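Local coordinates for uncharacterized protein MJ0754 (Methanocaldococcus jannaschii, PDB 3Q4N) that is of unknown function but folds as a ferritin-like four-helix bundle and binds metal, probably at a dinuclear centre, at residues 29-33 and 76-82; 64-68 and 129-135; 113-117 and 143-147. All coordinates share one frame; numbering follows the deposited sequence.

Contact 1 of 3, residues 29-33 and 76-82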
ATOM      1  N   LYS B  29       8.279 -13.666   4.596  1.00 60.16           N
ATOM      2  CA  LYS B  29       7.841 -14.925   5.141  1.00 60.12           C
ATOM      3  C   LYS B  29       6.401 -15.218   4.698  1.00 59.77           C
ATOM      4  O   LYS B  29       6.068 -16.362   4.346  1.00 59.62           O
ATOM      5  CB  LYS B  29       7.973 -14.931   6.659  1.00 60.25           C
ATOM      6  CG  LYS B  29       7.576 -16.260   7.262  1.00 60.96           C
ATOM      7  CD  LYS B  29       7.919 -16.374   8.726  1.00 60.47           C
ATOM      8  CE  LYS B  29       7.324 -17.644   9.276  1.00 60.72           C
ATOM      9  NZ  LYS B  29       5.853 -17.532   9.397  1.00 60.76           N
ATOM     10  N   LEU B  30       5.558 -14.190   4.697  1.00 59.10           N
ATOM     11  CA  LEU B  30       4.216 -14.330   4.147  1.00 58.96           C
ATOM     12  C   LEU B  30       4.292 -14.959   2.751  1.00 59.08           C
ATOM     13  O   LEU B  30       3.732 -16.039   2.501  1.00 59.16           O
ATOM     14  CB  LEU B  30       3.505 -12.978   4.086  1.00 58.50           C
ATOM     15  CG  LEU B  30       2.186 -12.941   3.314  1.00 58.39           C
ATOM     16  CD1 LEU B  30       1.205 -14.011   3.817  1.00 57.22           C
ATOM     17  CD2 LEU B  30       1.566 -11.546   3.368  1.00 58.02           C
ATOM     18  N   ALA B  31       4.992 -14.272   1.856  1.00 58.95           N
ATOM     19  CA  ALA B  31       5.236 -14.759   0.519  1.00 59.16           C
ATOM     20  C   ALA B  31       5.643 -16.229   0.564  1.00 59.36           C
ATOM     21  O   ALA B  31       5.022 -17.066  -0.072  1.00 59.35           O
ATOM     22  CB  ALA B  31       6.323 -13.923  -0.129  1.00 59.58           C
ATOM     23  N   ARG B  32       6.659 -16.549   1.355  1.00 59.71           N
ATOM     24  CA  ARG B  32       7.148 -17.905   1.401  1.00 60.12           C
ATOM     25  C   ARG B  32       6.069 -18.898   1.875  1.00 60.41           C
ATOM     26  O   ARG B  32       5.799 -19.907   1.204  1.00 60.22           O
ATOM     27  CB  ARG B  32       8.427 -17.992   2.226  1.00 60.10           C
ATOM     28  CG  ARG B  32       9.121 -19.351   2.107  1.00 61.25           C
ATOM     29  CD  ARG B  32       9.921 -19.752   3.373  1.00 64.43           C
ATOM     30  NE  ARG B  32       9.096 -19.807   4.588  1.00 67.07           N
ATOM     31  CZ  ARG B  32       9.575 -19.855   5.831  1.00 69.06           C
ATOM     32  NH1 ARG B  32      10.888 -19.865   6.042  1.00 70.06           N
ATOM     33  NH2 ARG B  32       8.738 -19.886   6.870  1.00 70.15           N
ATOM     34  N   ASP B  33       5.432 -18.603   3.006  1.00 60.90           N
ATOM     35  CA  ASP B  33       4.417 -19.506   3.583  1.00 61.20           C
ATOM     36  C   ASP B  33       3.228 -19.678   2.644  1.00 61.28           C
ATOM     37  O   ASP B  33       2.639 -20.768   2.549  1.00 61.54           O
ATOM     38  CB  ASP B  33       3.919 -18.994   4.932  1.00 61.33           C
ATOM     39  CG  ASP B  33       5.030 -18.845   5.954  1.00 62.63           C
ATOM     40  OD1 ASP B  33       4.877 -17.989   6.843  1.00 62.95           O
ATOM     41  OD2 ASP B  33       6.055 -19.567   5.877  1.00 64.29           O
ATOM     42  N   ASN B  76       8.425 -17.990  16.078  1.00 84.73           N
ATOM     43  CA  ASN B  76       7.975 -19.300  15.567  1.00 84.40           C
ATOM     44  C   ASN B  76       8.081 -19.388  14.033  1.00 84.07           C
ATOM     45  O   ASN B  76       7.379 -18.662  13.316  1.00 84.01           O
ATOM     46  CB  ASN B  76       6.538 -19.562  16.040  1.00 84.51           C
ATOM     47  CG  ASN B  76       5.989 -20.915  15.598  1.00 84.93           C
ATOM     48  OD1 ASN B  76       6.706 -21.763  15.060  1.00 84.95           O
ATOM     49  ND2 ASN B  76       4.698 -21.123  15.846  1.00 84.84           N
ATOM     50  N   ASP B  77       8.957 -20.268  13.535  1.00 83.56           N
ATOM     51  CA  ASP B  77       9.169 -20.394  12.081  1.00 83.02           C
ATOM     52  C   ASP B  77       7.982 -20.965  11.283  1.00 82.45           C
ATOM     53  O   ASP B  77       7.849 -20.708  10.074  1.00 82.69           O
ATOM     54  CB  ASP B  77      10.422 -21.211  11.756  1.00 83.06           C
ATOM     55  CG  ASP B  77      10.579 -21.444  10.250  1.00 84.07           C
ATOM     56  OD1 ASP B  77      10.147 -22.521   9.778  1.00 86.17           O
ATOM     57  OD2 ASP B  77      11.072 -20.540   9.525  1.00 84.35           O
ATOM     58  N   SER B  78       7.133 -21.743  11.955  1.00 81.43           N
ATOM     59  CA  SER B  78       6.069 -22.502  11.295  1.00 80.12           C
ATOM     60  C   SER B  78       5.317 -21.725  10.245  1.00 78.99           C
ATOM     61  O   SER B  78       5.220 -20.482  10.275  1.00 78.13           O
ATOM     62  CB  SER B  78       5.061 -23.074  12.303  1.00 80.49           C
ATOM     63  OG  SER B  78       5.554 -24.257  12.927  1.00 81.41           O
ATOM     64  N   ILE B  79       4.772 -22.502   9.318  1.00 77.93           N
ATOM     65  CA  ILE B  79       3.982 -21.962   8.243  1.00 76.76           C
ATOM     66  C   ILE B  79       2.787 -21.229   8.827  1.00 76.10           C
ATOM     67  O   ILE B  79       2.122 -21.735   9.729  1.00 75.97           O
ATOM     68  CB  ILE B  79       3.551 -23.065   7.275  1.00 76.43           C
ATOM     69  CG1 ILE B  79       4.747 -23.476   6.398  1.00 75.66           C
ATOM     70  CG2 ILE B  79       2.389 -22.572   6.422  1.00 76.86           C
ATOM     71  CD1 ILE B  79       4.595 -24.811   5.658  1.00 74.67           C
ATOM     72  N   GLY B  80       2.561 -20.015   8.346  1.00 75.35           N
ATOM     73  CA  GLY B  80       1.333 -19.285   8.643  1.00 75.17           C
ATOM     74  C   GLY B  80       1.262 -18.631  10.004  1.00 74.93           C
ATOM     75  O   GLY B  80       0.204 -18.159  10.409  1.00 74.60           O
ATOM     76  N   VAL B  81       2.393 -18.591  10.697  1.00 75.13           N
ATOM     77  CA  VAL B  81       2.480 -17.988  12.018  1.00 75.56           C
ATOM     78  C   VAL B  81       3.252 -16.663  11.976  1.00 75.90           C
ATOM     79  O   VAL B  81       4.353 -16.597  11.419  1.00 75.57           O
ATOM     80  CB  VAL B  81       3.162 -18.953  12.986  1.00 75.58           C
ATOM     81  CG1 VAL B  81       3.017 -18.459  14.427  1.00 75.76           C
ATOM     82  CG2 VAL B  81       2.583 -20.348  12.814  1.00 75.55           C
ATOM     83  N   PHE B  82       2.673 -15.611  12.562  1.00 76.42           N
ATOM     84  CA  PHE B  82       3.251 -14.254  12.479  1.00 76.78           C
ATOM     85  C   PHE B  82       3.016 -13.421  13.733  1.00 77.12           C
ATOM     86  O   PHE B  82       1.916 -13.436  14.281  1.00 77.12           O
ATOM     87  CB  PHE B  82       2.648 -13.483  11.291  1.00 76.71           C
ATOM     88  CG  PHE B  82       2.955 -14.084   9.956  1.00 76.14           C
ATOM     89  CD1 PHE B  82       4.043 -13.649   9.224  1.00 75.76           C
ATOM     90  CD2 PHE B  82       2.156 -15.081   9.430  1.00 76.01           C
ATOM     91  CE1 PHE B  82       4.343 -14.200   7.993  1.00 75.61           C
ATOM     92  CE2 PHE B  82       2.450 -15.645   8.204  1.00 75.76           C
ATOM     93  CZ  PHE B  82       3.542 -15.198   7.482  1.00 75.89           C
TER

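Contact 2 of 3, residues 64-68 and 129-135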
ATOM      1  N   LEU B  64      20.575  -8.458   8.421  1.00 74.32           N
ATOM      2  CA  LEU B  64      20.569  -7.048   8.855  1.00 74.53           C
ATOM      3  C   LEU B  64      20.033  -6.850  10.257  1.00 74.51           C
ATOM      4  O   LEU B  64      20.389  -5.900  10.937  1.00 73.81           O
ATOM      5  CB  LEU B  64      19.772  -6.183   7.882  1.00 74.27           C
ATOM      6  CG  LEU B  64      20.423  -5.964   6.510  1.00 74.91           C
ATOM      7  CD1 LEU B  64      19.404  -5.461   5.512  1.00 74.87           C
ATOM      8  CD2 LEU B  64      21.608  -5.000   6.588  1.00 75.41           C
ATOM      9  N   LEU B  65      19.167  -7.757  10.677  1.00 75.16           N
ATOM     10  CA  LEU B  65      18.652  -7.720  12.017  1.00 76.08           C
ATOM     11  C   LEU B  65      19.784  -8.125  12.923  1.00 77.18           C
ATOM     12  O   LEU B  65      19.914  -7.611  14.029  1.00 77.94           O
ATOM     13  CB  LEU B  65      17.467  -8.671  12.188  1.00 75.95           C
ATOM     14  CG  LEU B  65      16.251  -8.643  11.246  1.00 75.31           C
ATOM     15  CD1 LEU B  65      14.984  -8.997  12.010  1.00 73.08           C
ATOM     16  CD2 LEU B  65      16.066  -7.294  10.580  1.00 75.12           C
ATOM     17  N   GLU B  66      20.614  -9.042  12.441  1.00 78.07           N
ATOM     18  CA  GLU B  66      21.777  -9.492  13.178  1.00 79.03           C
ATOM     19  C   GLU B  66      22.801  -8.374  13.227  1.00 79.53           C
ATOM     20  O   GLU B  66      23.283  -8.006  14.298  1.00 79.96           O
ATOM     21  CB  GLU B  66      22.406 -10.696  12.490  1.00 79.20           C
ATOM     22  CG  GLU B  66      21.599 -11.965  12.572  1.00 80.36           C
ATOM     23  CD  GLU B  66      22.278 -13.116  11.847  1.00 83.10           C
ATOM     24  OE1 GLU B  66      22.736 -12.915  10.685  1.00 84.10           O
ATOM     25  OE2 GLU B  66      22.340 -14.224  12.438  1.00 83.65           O
ATOM     26  N   LYS B  67      23.119  -7.834  12.055  1.00 79.94           N
ATOM     27  CA  LYS B  67      24.163  -6.832  11.916  1.00 80.27           C
ATOM     28  C   LYS B  67      23.877  -5.604  12.764  1.00 80.57           C
ATOM     29  O   LYS B  67      24.804  -4.968  13.228  1.00 81.11           O
ATOM     30  CB  LYS B  67      24.301  -6.418  10.449  1.00 80.20           C
ATOM     31  CG  LYS B  67      25.724  -6.319   9.933  1.00 80.83           C
ATOM     32  CD  LYS B  67      26.489  -5.140  10.515  1.00 80.93           C
ATOM     33  CE  LYS B  67      27.589  -4.699   9.583  1.00 81.48           C
ATOM     34  NZ  LYS B  67      26.976  -4.012   8.405  1.00 82.46           N
ATOM     35  N   TYR B  68      22.605  -5.265  12.958  1.00 80.92           N
ATOM     36  CA  TYR B  68      22.243  -4.025  13.635  1.00 81.31           C
ATOM     37  C   TYR B  68      21.594  -4.306  14.957  1.00 81.83           C
ATOM     38  O   TYR B  68      21.187  -3.383  15.662  1.00 81.69           O
ATOM     39  CB  TYR B  68      21.324  -3.167  12.767  1.00 81.15           C
ATOM     40  CG  TYR B  68      22.067  -2.451  11.677  1.00 81.06           C
ATOM     41  CD1 TYR B  68      22.314  -1.088  11.755  1.00 82.51           C
ATOM     42  CD2 TYR B  68      22.547  -3.138  10.575  1.00 81.01           C
ATOM     43  CE1 TYR B  68      23.021  -0.411  10.737  1.00 83.02           C
ATOM     44  CE2 TYR B  68      23.255  -2.482   9.560  1.00 82.33           C
ATOM     45  CZ  TYR B  68      23.491  -1.118   9.640  1.00 82.32           C
ATOM     46  OH  TYR B  68      24.193  -0.474   8.627  1.00 82.06           O
ATOM     47  N   ASN B 129      20.126   4.766   5.011  1.00 78.14           N
ATOM     48  CA  ASN B 129      21.134   3.798   5.461  1.00 77.92           C
ATOM     49  C   ASN B 129      21.607   2.990   4.259  1.00 78.31           C
ATOM     50  O   ASN B 129      20.893   2.116   3.782  1.00 78.43           O
ATOM     51  CB  ASN B 129      20.570   2.877   6.549  1.00 77.41           C
ATOM     52  CG  ASN B 129      21.556   1.813   7.004  1.00 75.62           C
ATOM     53  OD1 ASN B 129      22.180   1.137   6.193  1.00 71.78           O
ATOM     54  ND2 ASN B 129      21.670   1.639   8.321  1.00 74.16           N
ATOM     55  N   GLU B 130      22.806   3.278   3.764  1.00 78.85           N
ATOM     56  CA  GLU B 130      23.280   2.655   2.522  1.00 79.43           C
ATOM     57  C   GLU B 130      23.307   1.090   2.488  1.00 79.11           C
ATOM     58  O   GLU B 130      23.264   0.497   1.409  1.00 79.33           O
ATOM     59  CB  GLU B 130      24.619   3.272   2.095  1.00 79.81           C
ATOM     60  CG  GLU B 130      24.879   3.207   0.578  1.00 82.46           C
ATOM     61  CD  GLU B 130      23.977   4.143  -0.230  1.00 86.63           C
ATOM     62  OE1 GLU B 130      24.219   5.373  -0.198  1.00 86.69           O
ATOM     63  OE2 GLU B 130      23.034   3.647  -0.908  1.00 88.87           O
ATOM     64  N   ASP B 131      23.360   0.439   3.652  1.00 78.90           N
ATOM     65  CA  ASP B 131      23.257  -1.029   3.761  1.00 78.55           C
ATOM     66  C   ASP B 131      21.842  -1.534   3.465  1.00 78.06           C
ATOM     67  O   ASP B 131      21.616  -2.319   2.523  1.00 78.06           O
ATOM     68  CB  ASP B 131      23.638  -1.493   5.172  1.00 78.87           C
ATOM     69  CG  ASP B 131      25.132  -1.521   5.404  1.00 80.48           C
ATOM     70  OD1 ASP B 131      25.880  -1.263   4.427  1.00 80.71           O
ATOM     71  OD2 ASP B 131      25.546  -1.803   6.569  1.00 82.11           O
ATOM     72  N   ILE B 132      20.901  -1.106   4.310  1.00 77.13           N
ATOM     73  CA  ILE B 132      19.476  -1.361   4.131  1.00 75.94           C
ATOM     74  C   ILE B 132      19.118  -1.163   2.681  1.00 75.22           C
ATOM     75  O   ILE B 132      18.645  -2.106   2.050  1.00 75.09           O
ATOM     76  CB  ILE B 132      18.625  -0.400   4.986  1.00 76.04           C
ATOM     77  CG1 ILE B 132      18.583  -0.847   6.441  1.00 76.39           C
ATOM     78  CG2 ILE B 132      17.206  -0.342   4.491  1.00 76.20           C
ATOM     79  CD1 ILE B 132      19.933  -1.013   7.078  1.00 77.55           C
ATOM     80  N   LYS B 133      19.372   0.052   2.168  1.00 74.26           N
ATOM     81  CA  LYS B 133      19.057   0.435   0.789  1.00 73.74           C
ATOM     82  C   LYS B 133      19.457  -0.636  -0.211  1.00 73.35           C
ATOM     83  O   LYS B 133      18.652  -1.047  -1.044  1.00 73.32           O
ATOM     84  CB  LYS B 133      19.688   1.776   0.418  1.00 73.95           C
ATOM     85  CG  LYS B 133      18.685   2.904   0.151  1.00 74.77           C
ATOM     86  CD  LYS B 133      19.363   4.077  -0.574  1.00 76.91           C
ATOM     87  CE  LYS B 133      18.396   5.229  -0.848  1.00 77.41           C
ATOM     88  NZ  LYS B 133      19.152   6.449  -1.229  1.00 77.79           N
ATOM     89  N   PHE B 134      20.691  -1.117  -0.096  1.00 73.02           N
ATOM     90  CA  PHE B 134      21.200  -2.189  -0.967  1.00 72.33           C
ATOM     91  C   PHE B 134      20.458  -3.531  -0.864  1.00 71.97           C
ATOM     92  O   PHE B 134      20.251  -4.185  -1.876  1.00 72.34           O
ATOM     93  CB  PHE B 134      22.691  -2.408  -0.742  1.00 71.98           C
ATOM     94  CG  PHE B 134      23.292  -3.415  -1.667  1.00 71.13           C
ATOM     95  CD1 PHE B 134      23.434  -3.131  -3.020  1.00 71.47           C
ATOM     96  CD2 PHE B 134      23.734  -4.642  -1.184  1.00 70.16           C
ATOM     97  CE1 PHE B 134      24.008  -4.059  -3.885  1.00 71.84           C
ATOM     98  CE2 PHE B 134      24.297  -5.584  -2.035  1.00 70.51           C
ATOM     99  CZ  PHE B 134      24.439  -5.293  -3.394  1.00 71.46           C
ATOM    100  N   VAL B 135      20.086  -3.957   0.340  1.00 71.35           N
ATOM    101  CA  VAL B 135      19.271  -5.172   0.487  1.00 70.92           C
ATOM    102  C   VAL B 135      17.885  -5.015  -0.171  1.00 71.02           C
ATOM    103  O   VAL B 135      17.481  -5.835  -1.000  1.00 71.28           O
ATOM    104  CB  VAL B 135      19.129  -5.557   1.951  1.00 70.67           C
ATOM    105  CG1 VAL B 135      18.094  -6.634   2.129  1.00 68.88           C
ATOM    106  CG2 VAL B 135      20.469  -6.009   2.459  1.00 71.40           C
TER

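Contact 3 of 3, residues 113-117 and 143-147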
ATOM      1  N   GLU B 113       3.669 -10.167  -4.872  1.00 60.46           N
ATOM      2  CA  GLU B 113       4.787  -9.517  -5.489  1.00 61.41           C
ATOM      3  C   GLU B 113       4.476  -8.050  -5.835  1.00 61.60           C
ATOM      4  O   GLU B 113       5.351  -7.179  -5.810  1.00 61.38           O
ATOM      5  CB  GLU B 113       5.181 -10.342  -6.714  1.00 61.71           C
ATOM      6  CG  GLU B 113       5.599 -11.775  -6.359  1.00 63.06           C
ATOM      7  CD  GLU B 113       6.913 -11.834  -5.574  1.00 65.64           C
ATOM      8  OE1 GLU B 113       7.468 -10.774  -5.224  1.00 68.55           O
ATOM      9  OE2 GLU B 113       7.402 -12.940  -5.286  1.00 65.35           O
ATOM     10  N   ASP B 114       3.212  -7.792  -6.155  1.00 62.08           N
ATOM     11  CA  ASP B 114       2.705  -6.443  -6.421  1.00 62.28           C
ATOM     12  C   ASP B 114       2.867  -5.606  -5.140  1.00 62.46           C
ATOM     13  O   ASP B 114       3.483  -4.526  -5.129  1.00 62.18           O
ATOM     14  CB  ASP B 114       1.233  -6.567  -6.829  1.00 61.99           C
ATOM     15  CG  ASP B 114       0.632  -5.266  -7.317  1.00 62.87           C
ATOM     16  OD1 ASP B 114       1.213  -4.167  -7.095  1.00 64.52           O
ATOM     17  OD2 ASP B 114      -0.458  -5.354  -7.922  1.00 62.23           O
ATOM     18  N   LEU B 115       2.322  -6.152  -4.060  1.00 62.37           N
ATOM     19  CA  LEU B 115       2.449  -5.592  -2.754  1.00 62.41           C
ATOM     20  C   LEU B 115       3.900  -5.611  -2.299  1.00 62.88           C
ATOM     21  O   LEU B 115       4.309  -4.811  -1.458  1.00 62.94           O
ATOM     22  CB  LEU B 115       1.597  -6.396  -1.795  1.00 61.94           C
ATOM     23  CG  LEU B 115       1.474  -5.765  -0.418  1.00 62.59           C
ATOM     24  CD1 LEU B 115       1.342  -4.253  -0.506  1.00 62.34           C
ATOM     25  CD2 LEU B 115       0.255  -6.336   0.268  1.00 64.28           C
ATOM     26  N   ASP B 116       4.694  -6.523  -2.831  1.00 63.28           N
ATOM     27  CA  ASP B 116       6.045  -6.595  -2.333  1.00 64.16           C
ATOM     28  C   ASP B 116       6.896  -5.458  -2.888  1.00 64.11           C
ATOM     29  O   ASP B 116       7.497  -4.719  -2.113  1.00 64.38           O
ATOM     30  CB  ASP B 116       6.664  -7.951  -2.594  1.00 65.00           C
ATOM     31  CG  ASP B 116       7.397  -8.496  -1.376  1.00 68.05           C
ATOM     32  OD1 ASP B 116       7.106  -9.650  -0.966  1.00 72.73           O
ATOM     33  OD2 ASP B 116       8.262  -7.778  -0.823  1.00 69.24           O
ATOM     34  N   ILE B 117       6.913  -5.273  -4.208  1.00 63.61           N
ATOM     35  CA  ILE B 117       7.595  -4.124  -4.798  1.00 63.16           C
ATOM     36  C   ILE B 117       7.075  -2.762  -4.261  1.00 63.56           C
ATOM     37  O   ILE B 117       7.833  -1.781  -4.206  1.00 63.49           O
ATOM     38  CB  ILE B 117       7.465  -4.130  -6.302  1.00 62.80           C
ATOM     39  CG1 ILE B 117       7.857  -5.486  -6.857  1.00 63.86           C
ATOM     40  CG2 ILE B 117       8.335  -3.059  -6.918  1.00 63.07           C
ATOM     41  CD1 ILE B 117       7.351  -5.729  -8.287  1.00 64.07           C
ATOM     42  N   SER B 143      12.060  -9.732  -6.632  1.00 70.07           N
ATOM     43  CA  SER B 143      10.597  -9.648  -6.704  1.00 70.74           C
ATOM     44  C   SER B 143      10.071  -9.351  -8.099  1.00 70.95           C
ATOM     45  O   SER B 143       9.037  -9.883  -8.503  1.00 71.43           O
ATOM     46  CB  SER B 143      10.049  -8.601  -5.721  1.00 70.89           C
ATOM     47  OG  SER B 143       9.721  -9.196  -4.471  1.00 71.37           O
ATOM     48  N   ARG B 144      10.777  -8.496  -8.828  1.00 71.10           N
ATOM     49  CA  ARG B 144      10.392  -8.185 -10.195  1.00 71.32           C
ATOM     50  C   ARG B 144      10.372  -9.449 -11.064  1.00 71.26           C
ATOM     51  O   ARG B 144       9.457  -9.640 -11.876  1.00 71.25           O
ATOM     52  CB  ARG B 144      11.307  -7.107 -10.773  1.00 71.37           C
ATOM     53  CG  ARG B 144      11.042  -5.709 -10.204  1.00 73.39           C
ATOM     54  CD  ARG B 144      11.576  -4.590 -11.111  1.00 77.86           C
ATOM     55  NE  ARG B 144      12.974  -4.211 -10.853  1.00 80.61           N
ATOM     56  CZ  ARG B 144      13.342  -3.070 -10.270  1.00 82.41           C
ATOM     57  NH1 ARG B 144      12.420  -2.191  -9.875  1.00 82.08           N
ATOM     58  NH2 ARG B 144      14.634  -2.802 -10.080  1.00 83.68           N
ATOM     59  N   ASN B 145      11.366 -10.316 -10.858  1.00 71.02           N
ATOM     60  CA  ASN B 145      11.437 -11.607 -11.518  1.00 70.65           C
ATOM     61  C   ASN B 145      10.287 -12.529 -11.206  1.00 70.09           C
ATOM     62  O   ASN B 145       9.841 -13.297 -12.069  1.00 70.35           O
ATOM     63  CB  ASN B 145      12.729 -12.306 -11.151  1.00 71.22           C
ATOM     64  CG  ASN B 145      13.755 -12.189 -12.236  1.00 73.10           C
ATOM     65  OD1 ASN B 145      14.158 -11.079 -12.590  1.00 76.33           O
ATOM     66  ND2 ASN B 145      14.169 -13.325 -12.804  1.00 73.76           N
ATOM     67  N   HIS B 146       9.813 -12.470  -9.972  1.00 69.10           N
ATOM     68  CA  HIS B 146       8.661 -13.275  -9.585  1.00 68.55           C
ATOM     69  C   HIS B 146       7.389 -12.828 -10.321  1.00 68.38           C
ATOM     70  O   HIS B 146       6.635 -13.657 -10.848  1.00 68.21           O
ATOM     71  CB  HIS B 146       8.473 -13.257  -8.067  1.00 68.22           C
ATOM     72  CG  HIS B 146       9.667 -13.752  -7.304  1.00 67.23           C
ATOM     73  ND1 HIS B 146      10.031 -13.241  -6.076  1.00 67.94           N
ATOM     74  CD2 HIS B 146      10.591 -14.691  -7.607  1.00 64.92           C
ATOM     75  CE1 HIS B 146      11.127 -13.851  -5.657  1.00 66.08           C
ATOM     76  NE2 HIS B 146      11.482 -14.737  -6.565  1.00 63.52           N
ATOM     77  N   MET B 147       7.165 -11.518 -10.352  1.00 67.77           N
ATOM     78  CA  MET B 147       6.123 -10.931 -11.160  1.00 67.55           C
ATOM     79  C   MET B 147       6.109 -11.545 -12.571  1.00 67.79           C
ATOM     80  O   MET B 147       5.107 -12.126 -13.009  1.00 68.02           O
ATOM     81  CB  MET B 147       6.382  -9.437 -11.256  1.00 67.47           C
ATOM     82  CG  MET B 147       5.284  -8.643 -11.898  1.00 66.32           C
ATOM     83  SD  MET B 147       4.096  -8.093 -10.666  1.00 64.41           S
ATOM     84  CE  MET B 147       2.976  -9.487 -10.659  1.00 62.97           C
TER

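Contact 1 of 3, residues 29-33 and 76-82
Lys29 reaches from its helix across Phe82 into the loop 76-82, and each part of its chain meets something different. CB lies 3.9 Å from Phe82 CE1, and CG packs on the same side of the ring near CE1 and CZ. CE then passes 3.2 Å from Asp77 O. The chain leaves CB trans to the backbone N and stays extended until it bends at its last torsion (chi4 -72°), which turns NZ over a face of Phe82. There the ammonium is 4.0 Å from the centroid of the Phe82 ring and 17° from its normal, a cation-pi contact. Two carbonyls receive the same nitrogen: Lys29 NZ donates to Val81 O at 2.7 Å and to Ser78 O at 3.1 Å. A third bond, part of a salt bridge one helical turn away, joins Lys29 NZ to Asp33 OD1 at 2.8 Å on the syn side of the carboxylate.

Ser78 to Val81 form a type II beta turn, with Gly80 at positive phi, in the loop that leads from helix 45-68 to helix 85-98 of this ferritin-like protein. Helix 15-42 holds this turn through both residues of the pair, since Gly80 N also gives Asp33 OD1 a weak bond of 3.4 Å. Asp33 OD2 takes Arg32 NH2 through its syn lone pair, nearly in the guanidinium plane. Arg32 extends the ionic network to the loop, NH1 lying 3.6 Å from Asp77 OD2, while the same NH1 hydrogen-bonds Gln55 on helix 45-68. Beneath the charges, Leu30 CB meets Phe82 CZ.

Contact 2 of 3, residues 64-68 and 129-135
Asn129 and Tyr68 meet where the end of one helix faces the start of another. The amide ND2 makes a weak bond of 3.3 Å to Tyr68 OH, approaching the ring obliquely. With CG trans to the backbone N (chi1 177°), the side chain also turns OD1 back over its own helix, where it accepts from Ile132 N at 3.2 Å and, weakly, from Asp131 N. This is N-cap geometry: one amide ties off the first turn of helix 130-155 and touches the neighbouring helix with its other end.

Asp131 comes next on the facing side. Its OD2 receives Tyr68 OH at 2.8 Å, the hydroxyl arriving 40° above the carboxylate plane, which stands almost perpendicular to the ring; OD2 itself lies at the ring's edge. Lys67 NZ crosses to the same oxygen, a salt bridge of 3.2 Å, and hydrogen-bonds Pro9 O in the N-terminal loop as well. The two short helical segments run antiparallel, their axes 173° apart and 11.7 Å at closest approach, and they belong to two long helices of the ferritin-like four-helix bundle. With a phenylalanine in place of Tyr68, the hydroxyl is gone, so Asp131 OD2 would probably be left with Lys67 alone across the contact and Asn129 ND2 without its acceptor there.

The polar end then gives way to hydrocarbon. Ile132 CD1 lies 4.4 Å from Tyr68 CZ and approaches Leu64 CD2, and Leu21 of helix 15-42 touches both Ile132 and Leu64. One turn further, Val135 and Leu64 reach toward each other tip to tip, with Val135 CG2 and Val135 CB both against Leu64 CD1.

Contact 3 of 3, residues 113-117 and 143-147
The imidazole of His146 and the carboxylate of Glu113 meet at an angle of 47° between their planes. Glu113 OE1 lies near the plane of the ring, beyond its edge, whereas Glu113 OE2 comes in obliquely, 2.8 Å from His146 ND1. The His146 ring also meets that of His57 on helix 45-68, and NE2 has a weak bond to Ser53 OG. The carboxylate is held at both oxygens: Ser143 OG donates to Glu113 OE1 at 2.9 Å, almost in line with the C-O bond, and Tyr35 OH of helix 15-42 bonds to OE2. A bend at chi2 (-68°) folds the Glu113 chain so that its CG lies 3.7 Å from His146 CB while the acid reaches Ser143 and His146 together.

The two segments cross at -153°, nearly antiparallel, with their axes 9.3 Å apart, and this pair of helices forms one side of the four-helix bundle. Ferritin-like proteins bind their dinuclear centre with carboxylates and histidines inside such a bundle. The grouping of Glu113 with His146, of His146 with His57 and Glu54, and of Asp116 with Glu27, is consistent with a site of that kind, although the contact alone does not tell which residues bind metal.

Away from the polar interior, packing takes over. Ile117 CG1 lies 4.0 Å from Ser143 CB, and Ile117 CD1 is 4.2 Å from the CG of Arg144, whose chain it crosses at about a right angle. The far end of Arg144 turns elsewhere, its NE forming a salt bridge with Glu180.

Overall arrangement
Contact 3 is the most central, its centre about 6 Å from the centre of the chain, against about 12 Å for contact 1 and about 17 Å for contact 2. Contacts 2 and 3 share helix 130-155: one pairs it with helix 45-68 near its start, the other with helix 102-125 further along, and both are buried. Contact 1 joins helix 15-42 to a loop and is only partly buried. Its chemistry is a charged network meeting loop carbonyls and an aromatic face; contact 2 combines helix capping and an ion pair with aliphatic packing, while contact 3 gathers acid, hydroxyl and imidazole inside the bundle.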